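Local atomic coordinates of ADP/ATP-dependent NAD(P)H-hydrate dehydratase (Bacillus subtilis, PDB entry 3RPZ), a protein that dehydrates the hydrated forms of NADH and NADPH, using ADP or ATP, and so probably restores damaged nicotinamide cofactors. Residues N5-T10 / D201-P206; K60-T65 / E79-R84; K169-Y174 / Q192-F197. All coordinates share one frame; numbering follows the deposited sequence.

Contact 1: residues N5-T10 / D201-P206; sequences NVPFWT and DCWLNP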
loop_
_atom_site.group_PDB
_atom_site.type_symbol
_atom_site.label_atom_id
_atom_site.label_comp_id
_atom_site.label_asym_id
_atom_site.label_seq_id
_atom_site.Cartn_x
_atom_site.Cartn_y
_atom_site.Cartn_z
ATOM N N ASN A 5 -23.543 -0.235 -39.411
ATOM C CA ASN A 5 -24.500 -0.434 -38.327
ATOM C C ASN A 5 -24.118 -1.585 -37.376
ATOM O O ASN A 5 -24.934 -2.458 -37.046
ATOM C CB ASN A 5 -25.897 -0.648 -38.850
ATOM C CG ASN A 5 -26.662 0.689 -39.042
ATOM O OD1 ASN A 5 -26.602 1.548 -38.154
ATOM N ND2 ASN A 5 -27.286 0.826 -40.147
ATOM N N VAL A 6 -22.955 -1.459 -36.807
ATOM C CA VAL A 6 -22.489 -2.432 -35.837
ATOM C C VAL A 6 -23.250 -2.144 -34.541
ATOM O O VAL A 6 -23.260 -1.007 -34.046
ATOM C CB VAL A 6 -20.978 -2.305 -35.669
ATOM C CG1 VAL A 6 -20.462 -3.313 -34.595
ATOM C CG2 VAL A 6 -20.295 -2.588 -36.998
ATOM N N PRO A 7 -23.875 -3.173 -33.935
ATOM C CA PRO A 7 -24.638 -2.944 -32.724
ATOM C C PRO A 7 -23.758 -2.725 -31.516
ATOM O O PRO A 7 -22.632 -3.251 -31.454
ATOM C CB PRO A 7 -25.446 -4.248 -32.565
ATOM C CG PRO A 7 -24.543 -5.257 -33.176
ATOM C CD PRO A 7 -23.948 -4.577 -34.359
ATOM N N PHE A 8 -24.268 -1.975 -30.542
ATOM C CA PHE A 8 -23.616 -1.848 -29.258
ATOM C C PHE A 8 -23.918 -3.047 -28.376
ATOM O O PHE A 8 -25.004 -3.575 -28.334
ATOM C CB PHE A 8 -24.050 -0.557 -28.554
ATOM C CG PHE A 8 -23.477 0.683 -29.174
ATOM C CD1 PHE A 8 -22.236 1.116 -28.892
ATOM C CD2 PHE A 8 -24.222 1.410 -30.083
ATOM C CE1 PHE A 8 -21.684 2.226 -29.480
ATOM C CE2 PHE A 8 -23.692 2.563 -30.691
ATOM C CZ PHE A 8 -22.404 2.980 -30.347
ATOM N N TRP A 9 -22.910 -3.464 -27.618
ATOM C CA TRP A 9 -23.113 -4.422 -26.516
ATOM C C TRP A 9 -23.624 -3.577 -25.364
ATOM O O TRP A 9 -22.867 -2.812 -24.760
ATOM C CB TRP A 9 -21.814 -5.164 -26.199
ATOM C CG TRP A 9 -21.930 -6.263 -25.210
ATOM C CD1 TRP A 9 -21.460 -6.267 -23.936
ATOM C CD2 TRP A 9 -22.518 -7.554 -25.432
ATOM N NE1 TRP A 9 -21.729 -7.471 -23.340
ATOM C CE2 TRP A 9 -22.343 -8.297 -24.245
ATOM C CE3 TRP A 9 -23.145 -8.162 -26.525
ATOM C CZ2 TRP A 9 -22.810 -9.618 -24.116
ATOM C CZ3 TRP A 9 -23.611 -9.460 -26.394
ATOM C CH2 TRP A 9 -23.408 -10.181 -25.187
ATOM N N THR A 10 -24.906 -3.731 -25.062
ATOM C CA THR A 10 -25.598 -2.845 -24.134
ATOM C C THR A 10 -25.726 -3.422 -22.744
ATOM O O THR A 10 -25.437 -4.582 -22.489
ATOM C CB THR A 10 -27.040 -2.595 -24.608
ATOM O OG1 THR A 10 -27.757 -3.822 -24.533
ATOM C CG2 THR A 10 -27.067 -2.031 -26.077
ATOM N N ASP A 201 -19.293 -12.019 -36.252
ATOM C CA ASP A 201 -20.030 -11.216 -35.279
ATOM C C ASP A 201 -19.168 -10.007 -34.953
ATOM O O ASP A 201 -17.945 -10.103 -34.898
ATOM C CB ASP A 201 -20.309 -11.999 -34.003
ATOM C CG ASP A 201 -21.430 -12.987 -34.104
ATOM O OD1 ASP A 201 -22.008 -13.133 -35.185
ATOM O OD2 ASP A 201 -21.652 -13.620 -33.018
ATOM N N CYS A 202 -19.780 -8.853 -34.731
ATOM C CA CYS A 202 -19.043 -7.674 -34.341
ATOM C C CYS A 202 -19.938 -6.762 -33.530
ATOM O O CYS A 202 -21.148 -6.645 -33.789
ATOM C CB CYS A 202 -18.539 -6.993 -35.574
ATOM S SG CYS A 202 -17.361 -5.672 -35.388
ATOM N N TRP A 203 -19.332 -6.129 -32.531
ATOM C CA TRP A 203 -20.013 -5.223 -31.606
ATOM C C TRP A 203 -19.162 -3.993 -31.383
ATOM O O TRP A 203 -17.950 -4.005 -31.585
ATOM C CB TRP A 203 -20.277 -5.906 -30.267
ATOM C CG TRP A 203 -21.110 -7.133 -30.344
ATOM C CD1 TRP A 203 -20.690 -8.432 -30.642
ATOM C CD2 TRP A 203 -22.515 -7.226 -30.124
ATOM N NE1 TRP A 203 -21.744 -9.286 -30.586
ATOM C CE2 TRP A 203 -22.877 -8.587 -30.274
ATOM C CE3 TRP A 203 -23.500 -6.301 -29.814
ATOM C CZ2 TRP A 203 -24.171 -9.027 -30.109
ATOM C CZ3 TRP A 203 -24.798 -6.752 -29.625
ATOM C CH2 TRP A 203 -25.118 -8.088 -29.808
ATOM N N LEU A 204 -19.824 -2.912 -30.964
ATOM C CA LEU A 204 -19.166 -1.699 -30.456
ATOM C C LEU A 204 -19.409 -1.620 -28.966
ATOM O O LEU A 204 -20.494 -1.932 -28.488
ATOM C CB LEU A 204 -19.695 -0.439 -31.119
ATOM C CG LEU A 204 -19.541 -0.334 -32.629
ATOM C CD1 LEU A 204 -20.050 1.045 -33.108
ATOM C CD2 LEU A 204 -18.095 -0.551 -33.092
ATOM N N ASN A 205 -18.422 -1.098 -28.249
ATOM C CA ASN A 205 -18.568 -0.877 -26.826
ATOM C C ASN A 205 -19.047 0.540 -26.544
ATOM O O ASN A 205 -18.419 1.488 -27.028
ATOM C CB ASN A 205 -17.238 -1.043 -26.118
ATOM C CG ASN A 205 -17.433 -0.951 -24.626
ATOM O OD1 ASN A 205 -18.182 -1.721 -24.048
ATOM N ND2 ASN A 205 -16.778 0.015 -24.001
ATOM N N PRO A 206 -20.139 0.704 -25.779
ATOM C CA PRO A 206 -20.680 2.039 -25.541
ATOM C C PRO A 206 -20.157 2.768 -24.313
ATOM O O PRO A 206 -20.578 3.911 -24.060
ATOM C CB PRO A 206 -22.176 1.756 -25.306
ATOM C CG PRO A 206 -22.217 0.410 -24.687
ATOM C CD PRO A 206 -21.064 -0.360 -25.313
#
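Trp9 and Trp203 meet edge to face where the extended N-terminal segment 5-10 runs beside strand 202-204, which is outermost in the central sheet within this chain. A single bridge, Phe8 with Leu204, joins the backbones: Leu204 N donates to Pro7 O at 2.9 Å, and Trp9 N donates to Leu204 O at 3.0 Å.

The indole of Trp203 can be traced outward. Its CB lies 3.7 Å from Pro7 O. CG stands anti to the carbonyl carbon (chi1 -59°), which brings the ring in between Pro7 and Trp9. CD2 and CE2 face Trp9 CE3, CE3 and CZ3 reach the carbonyl oxygen of Phe8 with the ring edge, CZ2 at the far side meets Trp9 CZ3 at 3.8 Å, and CH2 at the tip lies 3.8 Å from Trp9 CE3. The two six-membered rings stand at 83°, with Trp9 CE3 over the centre of one Trp203 face. Pro7 CG takes the opposite face in a CH-pi contact, 4.1 Å from the ring centroid. Trp9 itself is held by NE1 to Asn241 and stacks on His13.

Away from the indoles, Val6 CG1 packs 3.7 Å from Leu204 CG, and the Phe8 ring touches Leu204 CB and Pro206 CB. Two backbone bonds thus set the alignment, while the side chains join through aromatic and aliphatic contacts, the Trp203 ring clasped between Pro7 CG and Trp9 CE3.

Contact 2: residues K60-T65 / E79-R84; sequences KLVIGT and EATYWR. With NPW (beta-6-hydroxy-1,4,5,6-tetrahydronicotinamide adenine dinucleotide phosphate), chain D.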
loop_
_atom_site.group_PDB
_atom_site.type_symbol
_atom_site.label_atom_id
_atom_site.label_comp_id
_atom_site.label_asym_id
_atom_site.label_seq_id
_atom_site.Cartn_x
_atom_site.Cartn_y
_atom_site.Cartn_z
ATOM N N LYS A 60 -7.765 -18.947 -9.403
ATOM C CA LYS A 60 -6.392 -18.686 -9.022
ATOM C C LYS A 60 -5.701 -17.957 -10.145
ATOM O O LYS A 60 -6.091 -18.087 -11.296
ATOM C CB LYS A 60 -5.619 -19.970 -8.680
ATOM C CG LYS A 60 -6.049 -20.576 -7.331
ATOM C CD LYS A 60 -5.046 -21.559 -6.732
ATOM C CE LYS A 60 -5.006 -22.773 -7.480
ATOM N NZ LYS A 60 -3.766 -23.599 -6.917
ATOM N N LEU A 61 -4.637 -17.230 -9.815
ATOM C CA LEU A 61 -3.796 -16.596 -10.839
ATOM C C LEU A 61 -2.345 -16.903 -10.570
ATOM O O LEU A 61 -1.834 -16.701 -9.437
ATOM C CB LEU A 61 -3.979 -15.082 -10.822
ATOM C CG LEU A 61 -3.111 -14.288 -11.804
ATOM C CD1 LEU A 61 -3.504 -14.603 -13.245
ATOM C CD2 LEU A 61 -3.150 -12.759 -11.541
ATOM N N VAL A 62 -1.663 -17.407 -11.586
ATOM C CA VAL A 62 -0.218 -17.554 -11.619
ATOM C C VAL A 62 0.351 -16.442 -12.502
ATOM O O VAL A 62 -0.121 -16.299 -13.637
ATOM C CB VAL A 62 0.179 -18.930 -12.155
ATOM C CG1 VAL A 62 1.698 -19.062 -12.289
ATOM C CG2 VAL A 62 -0.384 -20.024 -11.223
ATOM N N ILE A 63 1.299 -15.671 -12.000
ATOM C CA ILE A 63 1.947 -14.606 -12.780
ATOM C C ILE A 63 3.335 -15.100 -13.135
ATOM O O ILE A 63 4.137 -15.412 -12.243
ATOM C CB ILE A 63 1.990 -13.316 -12.012
ATOM C CG1 ILE A 63 0.556 -12.838 -11.669
ATOM C CG2 ILE A 63 2.703 -12.246 -12.872
ATOM C CD1 ILE A 63 0.504 -11.528 -10.856
ATOM N N GLY A 64 3.595 -15.221 -14.437
ATOM C CA GLY A 64 4.924 -15.566 -14.943
ATOM C C GLY A 64 5.627 -14.278 -15.334
ATOM O O GLY A 64 5.398 -13.685 -16.385
ATOM N N THR A 65 6.495 -13.819 -14.461
ATOM C CA THR A 65 7.216 -12.554 -14.660
ATOM C C THR A 65 8.622 -12.726 -14.146
ATOM O O THR A 65 8.949 -13.693 -13.474
ATOM C CB THR A 65 6.489 -11.415 -14.024
ATOM O OG1 THR A 65 7.062 -10.136 -14.499
ATOM C CG2 THR A 65 6.571 -11.435 -12.484
ATOM N N GLU A 79 -2.698 -12.301 -3.411
ATOM C CA GLU A 79 -3.452 -13.476 -3.746
ATOM C C GLU A 79 -2.891 -14.265 -4.927
ATOM O O GLU A 79 -3.234 -15.426 -5.098
ATOM C CB GLU A 79 -4.913 -13.113 -4.012
ATOM C CG GLU A 79 -5.628 -12.478 -2.788
ATOM C CD GLU A 79 -5.319 -11.019 -2.519
ATOM O OE1 GLU A 79 -4.721 -10.311 -3.362
ATOM O OE2 GLU A 79 -5.792 -10.557 -1.451
ATOM N N ALA A 80 -2.030 -13.666 -5.723
ATOM C CA ALA A 80 -1.408 -14.314 -6.845
ATOM C C ALA A 80 -0.205 -15.114 -6.421
ATOM O O ALA A 80 0.450 -14.772 -5.420
ATOM C CB ALA A 80 -0.955 -13.271 -7.873
ATOM N N THR A 81 0.096 -16.193 -7.151
ATOM C CA THR A 81 1.332 -16.934 -7.026
ATOM C C THR A 81 2.154 -16.772 -8.316
ATOM O O THR A 81 1.695 -16.089 -9.245
ATOM C CB THR A 81 1.136 -18.396 -6.700
ATOM O OG1 THR A 81 0.508 -19.032 -7.834
ATOM C CG2 THR A 81 0.312 -18.574 -5.399
ATOM N N TYR A 82 3.350 -17.343 -8.356
ATOM C CA TYR A 82 4.332 -16.981 -9.397
ATOM C C TYR A 82 4.940 -18.189 -10.089
ATOM O O TYR A 82 5.172 -19.213 -9.475
ATOM C CB TYR A 82 5.427 -16.082 -8.794
ATOM C CG TYR A 82 4.832 -14.854 -8.258
ATOM C CD1 TYR A 82 4.503 -13.776 -9.080
ATOM C CD2 TYR A 82 4.462 -14.794 -6.933
ATOM C CE1 TYR A 82 3.800 -12.673 -8.592
ATOM C CE2 TYR A 82 3.730 -13.708 -6.444
ATOM C CZ TYR A 82 3.425 -12.658 -7.280
ATOM O OH TYR A 82 2.672 -11.582 -6.875
ATOM N N TRP A 83 5.218 -17.974 -11.359
ATOM C CA TRP A 83 6.064 -18.827 -12.163
ATOM C C TRP A 83 7.284 -17.954 -12.462
ATOM O O TRP A 83 7.224 -16.996 -13.230
ATOM C CB TRP A 83 5.356 -19.271 -13.428
ATOM C CG TRP A 83 6.212 -20.181 -14.307
ATOM C CD1 TRP A 83 7.287 -20.915 -13.911
ATOM C CD2 TRP A 83 6.016 -20.432 -15.681
ATOM N NE1 TRP A 83 7.777 -21.643 -14.987
ATOM C CE2 TRP A 83 6.997 -21.365 -16.078
ATOM C CE3 TRP A 83 5.071 -20.008 -16.610
ATOM C CZ2 TRP A 83 7.086 -21.816 -17.393
ATOM C CZ3 TRP A 83 5.156 -20.489 -17.928
ATOM C CH2 TRP A 83 6.158 -21.379 -18.281
ATOM N N ARG A 84 8.364 -18.210 -11.726
ATOM C CA ARG A 84 9.505 -17.347 -11.700
ATOM C C ARG A 84 10.158 -17.313 -13.110
ATOM O O ARG A 84 10.490 -18.373 -13.670
ATOM C CB ARG A 84 10.481 -17.840 -10.615
ATOM C CG ARG A 84 11.673 -16.988 -10.441
ATOM C CD ARG A 84 12.387 -17.391 -9.097
ATOM N NE ARG A 84 11.515 -17.180 -7.952
ATOM C CZ ARG A 84 11.419 -16.053 -7.247
ATOM N NH1 ARG A 84 12.307 -15.080 -7.379
ATOM N NH2 ARG A 84 10.456 -15.907 -6.344
HETATM P P NPW D . -10.527 -29.590 -8.748
HETATM O O1 NPW D . -9.239 -29.868 -9.490
HETATM O O2 NPW D . -11.034 -28.184 -8.757
HETATM O O3 NPW D . -11.660 -30.584 -9.061
HETATM P PA NPW D . -4.137 -27.787 -4.213
HETATM P PB NPW D . -4.192 -25.010 -3.348
HETATM C C1A NPW D . -9.436 -29.762 -5.000
HETATM C C1B NPW D . -0.984 -22.073 -1.542
HETATM N N1C NPW D . -1.684 -20.874 -1.936
HETATM N N1D NPW D . -14.366 -29.424 -3.710
HETATM C C2A NPW D . -9.253 -29.299 -6.445
HETATM O O2A NPW D . -10.232 -29.975 -7.206
HETATM C C2B NPW D . -1.647 -22.862 -0.408
HETATM O O2B NPW D . -1.463 -22.261 0.849
HETATM C C2C NPW D . -1.126 -19.697 -2.042
HETATM C C2D NPW D . -13.740 -30.282 -4.528
HETATM C C3A NPW D . -7.831 -29.735 -6.751
HETATM O O3A NPW D . -7.736 -31.137 -7.082
HETATM C C3B NPW D . -0.879 -24.189 -0.582
HETATM O O3B NPW D . 0.381 -24.048 0.089
HETATM C C3C NPW D . -1.522 -18.542 -2.492
HETATM N N3D NPW D . -12.435 -30.334 -4.843
HETATM C C4B NPW D . -0.675 -24.255 -2.102
HETATM O O4B NPW D . -0.956 -22.939 -2.662
HETATM C C4C NPW D . -2.928 -18.518 -3.081
HETATM C C4D NPW D . -11.748 -29.391 -4.186
HETATM O O4D NPW D . -8.143 -29.582 -4.414
HETATM C C4E NPW D . -7.156 -29.497 -5.414
HETATM C C5A NPW D . -12.309 -28.410 -3.324
HETATM C C5B NPW D . -1.594 -25.267 -2.792
HETATM O O5B NPW D . -2.940 -25.112 -2.337
HETATM C C5C NPW D . -3.325 -19.924 -3.494
HETATM C C5E NPW D . -6.532 -28.104 -5.311
HETATM O O5E NPW D . -5.698 -28.075 -4.158
HETATM C C6C NPW D . -3.125 -20.937 -2.332
HETATM O O6C NPW D . -3.946 -20.664 -1.200
HETATM C C6D NPW D . -13.719 -28.429 -3.063
HETATM N N6D NPW D . -14.384 -27.599 -2.275
HETATM N N7A NPW D . -11.378 -27.515 -2.834
HETATM C C7C NPW D . -0.761 -17.331 -2.385
HETATM N N7C NPW D . -1.289 -16.205 -2.841
HETATM O O7C NPW D . 0.404 -17.357 -1.912
HETATM C C8A NPW D . -10.195 -27.944 -3.422
HETATM N N9A NPW D . -10.470 -29.087 -4.222
HETATM O OA1 NPW D . -3.501 -28.365 -5.407
HETATM O OA2 NPW D . -3.782 -28.235 -2.884
HETATM O OA3 NPW D . -4.010 -26.195 -4.402
HETATM O OB1 NPW D . -5.374 -25.153 -2.496
HETATM O OB2 NPW D . -4.075 -23.789 -4.204
HETATM O O HOH W 1 -4.162 -17.471 -6.853
HETATM O O HOH W 2 -2.268 -19.369 -7.697
#
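Val62 and Ile63 pair with Thr81 and Tyr82 where two parallel neighbours of the central sheet, strands 60-65 and 81-84, run side by side; they belong to a beta-alpha-beta unit with helix 70-73 between them. At the start of the first strand, Lys60 bends at chi3 (-71°) and sends NZ to OB2 of the bound hydrated NADPH, a pyrophosphate oxygen, at 2.7 Å. With an alanine here, OB2 is likely to lose its lysine partner and the pyrophosphate a nearby positive charge, although Lys27 also bonds the ligand. Next, Leu61 N donates to a water that bridges to Glu79 O, while Leu61 O receives the backbone N-H of Thr81 at 3.0 Å and is linked by a second water to Thr81 OG1.

Val62 puts its two methyls on separate neighbours, CG2 3.6 Å from Thr81 OG1 and CG1 against Trp83 CB, on the face it shares with those residues. Ile63 is gripped on both sides of its backbone: its N donates to Thr81 O at 2.8 Å, and its O accepts from Trp83 N at 2.9 Å. On the other face, Ile63 CD1 rests on Ala80 CB, and the Tyr82 ring runs alongside in the same direction. The pairing weakens at Gly64 and Thr65, where the Thr65 N to Trp83 O bond is weak, at 3.5 Å. Asp219 and His152 of the second subunit also bond the ligand, and from this strand pair Thr81 CG2 comes within 3.4 Å of the nicotinamide-derived carbons C7C and C3C.

Contact 3: residues K169-Y174 / Q192-F197; sequences KKRAEY and QTVIAF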
loop_
_atom_site.group_PDB
_atom_site.type_symbol
_atom_site.label_atom_id
_atom_site.label_comp_id
_atom_site.label_asym_id
_atom_site.label_seq_id
_atom_site.Cartn_x
_atom_site.Cartn_y
_atom_site.Cartn_z
ATOM N N LYS A 169 -10.652 5.948 -39.740
ATOM C CA LYS A 169 -11.815 6.328 -40.540
ATOM C C LYS A 169 -12.840 5.197 -40.759
ATOM O O LYS A 169 -13.966 5.447 -41.132
ATOM C CB LYS A 169 -11.361 6.807 -41.933
ATOM C CG LYS A 169 -10.456 8.028 -41.917
ATOM C CD LYS A 169 -10.009 8.369 -43.347
ATOM C CE LYS A 169 -8.966 9.472 -43.379
ATOM N NZ LYS A 169 -8.681 9.822 -44.803
ATOM N N LYS A 170 -12.408 3.953 -40.587
ATOM C CA LYS A 170 -13.178 2.759 -40.937
ATOM C C LYS A 170 -12.852 1.653 -39.911
ATOM O O LYS A 170 -12.469 0.549 -40.271
ATOM C CB LYS A 170 -12.803 2.282 -42.359
ATOM C CG LYS A 170 -13.087 3.219 -43.524
ATOM C CD LYS A 170 -13.123 2.464 -44.839
ATOM C CE LYS A 170 -11.780 1.844 -45.251
ATOM N NZ LYS A 170 -11.855 1.071 -46.614
ATOM N N ARG A 171 -12.993 1.985 -38.626
ATOM C CA ARG A 171 -12.485 1.069 -37.574
ATOM C C ARG A 171 -13.106 -0.300 -37.624
ATOM O O ARG A 171 -12.417 -1.317 -37.583
ATOM C CB ARG A 171 -12.663 1.682 -36.185
ATOM C CG ARG A 171 -11.734 2.854 -35.910
ATOM C CD ARG A 171 -12.204 3.701 -34.707
ATOM N NE ARG A 171 -12.508 2.886 -33.538
ATOM C CZ ARG A 171 -11.653 2.330 -32.706
ATOM N NH1 ARG A 171 -10.365 2.460 -32.865
ATOM N NH2 ARG A 171 -12.126 1.632 -31.696
ATOM N N ALA A 172 -14.436 -0.357 -37.644
ATOM C CA ALA A 172 -15.126 -1.650 -37.629
ATOM C C ALA A 172 -14.881 -2.454 -38.879
ATOM O O ALA A 172 -14.685 -3.654 -38.787
ATOM C CB ALA A 172 -16.617 -1.518 -37.377
ATOM N N GLU A 173 -14.794 -1.799 -40.014
ATOM C CA GLU A 173 -14.526 -2.468 -41.276
ATOM C C GLU A 173 -13.165 -3.159 -41.231
ATOM O O GLU A 173 -13.050 -4.329 -41.557
ATOM C CB GLU A 173 -14.578 -1.442 -42.419
ATOM C CG GLU A 173 -15.977 -0.812 -42.586
ATOM C CD GLU A 173 -16.271 0.538 -41.824
ATOM O OE1 GLU A 173 -17.003 1.338 -42.513
ATOM O OE2 GLU A 173 -15.869 0.844 -40.628
ATOM N N TYR A 174 -12.137 -2.446 -40.793
ATOM C CA TYR A 174 -10.803 -3.030 -40.704
ATOM C C TYR A 174 -10.744 -4.103 -39.655
ATOM O O TYR A 174 -10.110 -5.136 -39.876
ATOM C CB TYR A 174 -9.706 -1.973 -40.486
ATOM C CG TYR A 174 -9.302 -1.225 -41.761
ATOM C CD1 TYR A 174 -8.605 -1.859 -42.764
ATOM C CD2 TYR A 174 -9.570 0.128 -41.885
ATOM C CE1 TYR A 174 -8.240 -1.188 -43.913
ATOM C CE2 TYR A 174 -9.185 0.812 -43.045
ATOM C CZ TYR A 174 -8.518 0.128 -44.010
ATOM O OH TYR A 174 -8.131 0.771 -45.173
ATOM N N GLN A 192 -15.341 3.979 -28.574
ATOM C CA GLN A 192 -16.147 2.987 -29.258
ATOM C C GLN A 192 -15.299 1.825 -29.699
ATOM O O GLN A 192 -15.129 1.572 -30.900
ATOM C CB GLN A 192 -16.962 3.593 -30.407
ATOM C CG GLN A 192 -17.903 4.675 -29.913
ATOM C CD GLN A 192 -18.923 5.096 -30.942
ATOM O OE1 GLN A 192 -18.690 5.027 -32.144
ATOM N NE2 GLN A 192 -20.032 5.578 -30.470
ATOM N N THR A 193 -14.724 1.142 -28.720
ATOM C CA THR A 193 -13.939 -0.048 -28.982
ATOM C C THR A 193 -14.748 -1.010 -29.851
ATOM O O THR A 193 -15.942 -1.248 -29.590
ATOM C CB THR A 193 -13.501 -0.709 -27.658
ATOM O OG1 THR A 193 -12.462 0.100 -27.061
ATOM C CG2 THR A 193 -12.930 -2.148 -27.873
ATOM N N VAL A 194 -14.091 -1.595 -30.830
ATOM C CA VAL A 194 -14.707 -2.611 -31.698
ATOM C C VAL A 194 -14.325 -3.991 -31.215
ATOM O O VAL A 194 -13.127 -4.235 -30.926
ATOM C CB VAL A 194 -14.259 -2.497 -33.176
ATOM C CG1 VAL A 194 -15.030 -3.500 -34.060
ATOM C CG2 VAL A 194 -14.455 -1.101 -33.693
ATOM N N ILE A 195 -15.293 -4.879 -31.003
ATOM C CA ILE A 195 -15.018 -6.270 -30.679
ATOM C C ILE A 195 -15.449 -7.103 -31.869
ATOM O O ILE A 195 -16.647 -7.294 -32.108
ATOM C CB ILE A 195 -15.740 -6.734 -29.400
ATOM C CG1 ILE A 195 -15.476 -5.798 -28.213
ATOM C CG2 ILE A 195 -15.296 -8.199 -29.049
ATOM C CD1 ILE A 195 -16.445 -4.620 -28.057
ATOM N N ALA A 196 -14.478 -7.554 -32.661
ATOM C CA ALA A 196 -14.704 -8.298 -33.884
ATOM C C ALA A 196 -14.314 -9.755 -33.716
ATOM O O ALA A 196 -13.198 -10.050 -33.320
ATOM C CB ALA A 196 -13.955 -7.676 -35.036
ATOM N N PHE A 197 -15.253 -10.660 -33.997
ATOM C CA PHE A 197 -15.062 -12.095 -33.859
ATOM C C PHE A 197 -14.782 -12.704 -35.239
ATOM O O PHE A 197 -15.280 -12.204 -36.242
ATOM C CB PHE A 197 -16.295 -12.729 -33.194
ATOM C CG PHE A 197 -16.475 -12.310 -31.775
ATOM C CD1 PHE A 197 -15.733 -12.880 -30.780
ATOM C CD2 PHE A 197 -17.309 -11.275 -31.456
ATOM C CE1 PHE A 197 -15.848 -12.441 -29.478
ATOM C CE2 PHE A 197 -17.420 -10.840 -30.157
ATOM C CZ PHE A 197 -16.716 -11.420 -29.165
HETATM O O HOH W 3 -15.426 2.490 -33.451
#
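Gln192 O and the guanidinium of Arg171 meet where the first turn of helix 171-182 lies against one face of the sheet, beside the antiparallel strand 194-196, in what is probably the ribokinase-like fold of this family. Arg171 NH2 gives a nearly straight bond to this carbonyl at 3.1 Å, with an angle of 167° at the hydrogen. The oxygen lies close to the guanidinium plane, at the edge of the group, whereas the nitrogen stands well out of the carbonyl's own plane. A water closes a second path between the same residues, accepting from Arg171 NE at 2.9 Å and donating to Gln192 O at 2.7 Å, so the carbonyl is held by two donors. The bend in the arginine chain at chi3 (49°) swings the guanidinium to Gln192 O, out to the side of the helix start, and its NH1 is bonded to Gln168 and to Lys189 O. These several partners restrict the group's rotation.

Thr193 follows, its CA lying 3.7 Å from Arg171 NH2, again at the guanidinium edge. Its side chain points away from the helix and touches the bound AMP, while OG1 bonds to Gly190 O. Arg171 thus bonds the backbone one residue before Thr193 of the AMP pocket, consistent with a part in positioning it.

Val194 turns back toward the helix and carries the apolar part of the contact. Both methyls lie 4.0 Å from Ala172 CA, CG2 also 4.0 Å from Ala172 N and CG1 4.2 Å from Ala172 CB. Farther along, Ala196 faces the same helix and packs on Ala175 and Ala179, its CB 5.5 Å from Ala172 O.

How the contacts relate
All three contacts reach one mixed sheet, at its two ends. Contact 2 joins strand 81-84, outermost on one side within this chain, to strand 60-65; contacts 1 and 3 involve the neighbouring antiparallel strands 202-204 and 194-196 at the other. Contacts 1 and 3 have centres 9 Å apart and touch, Asn205 N lying 2.8 Å from Thr193 O, while contact 2 lies about 34 and 33 Å from them between centres. Along the chain, contact 1 encloses both others, and contact 2 closes before contact 3 opens. Thr193 belongs to the AMP pocket and the Asn205 side chain lies about 7 Å from AMP, whereas contact 2 helps form a hydrated-NADPH site shared with the second subunit.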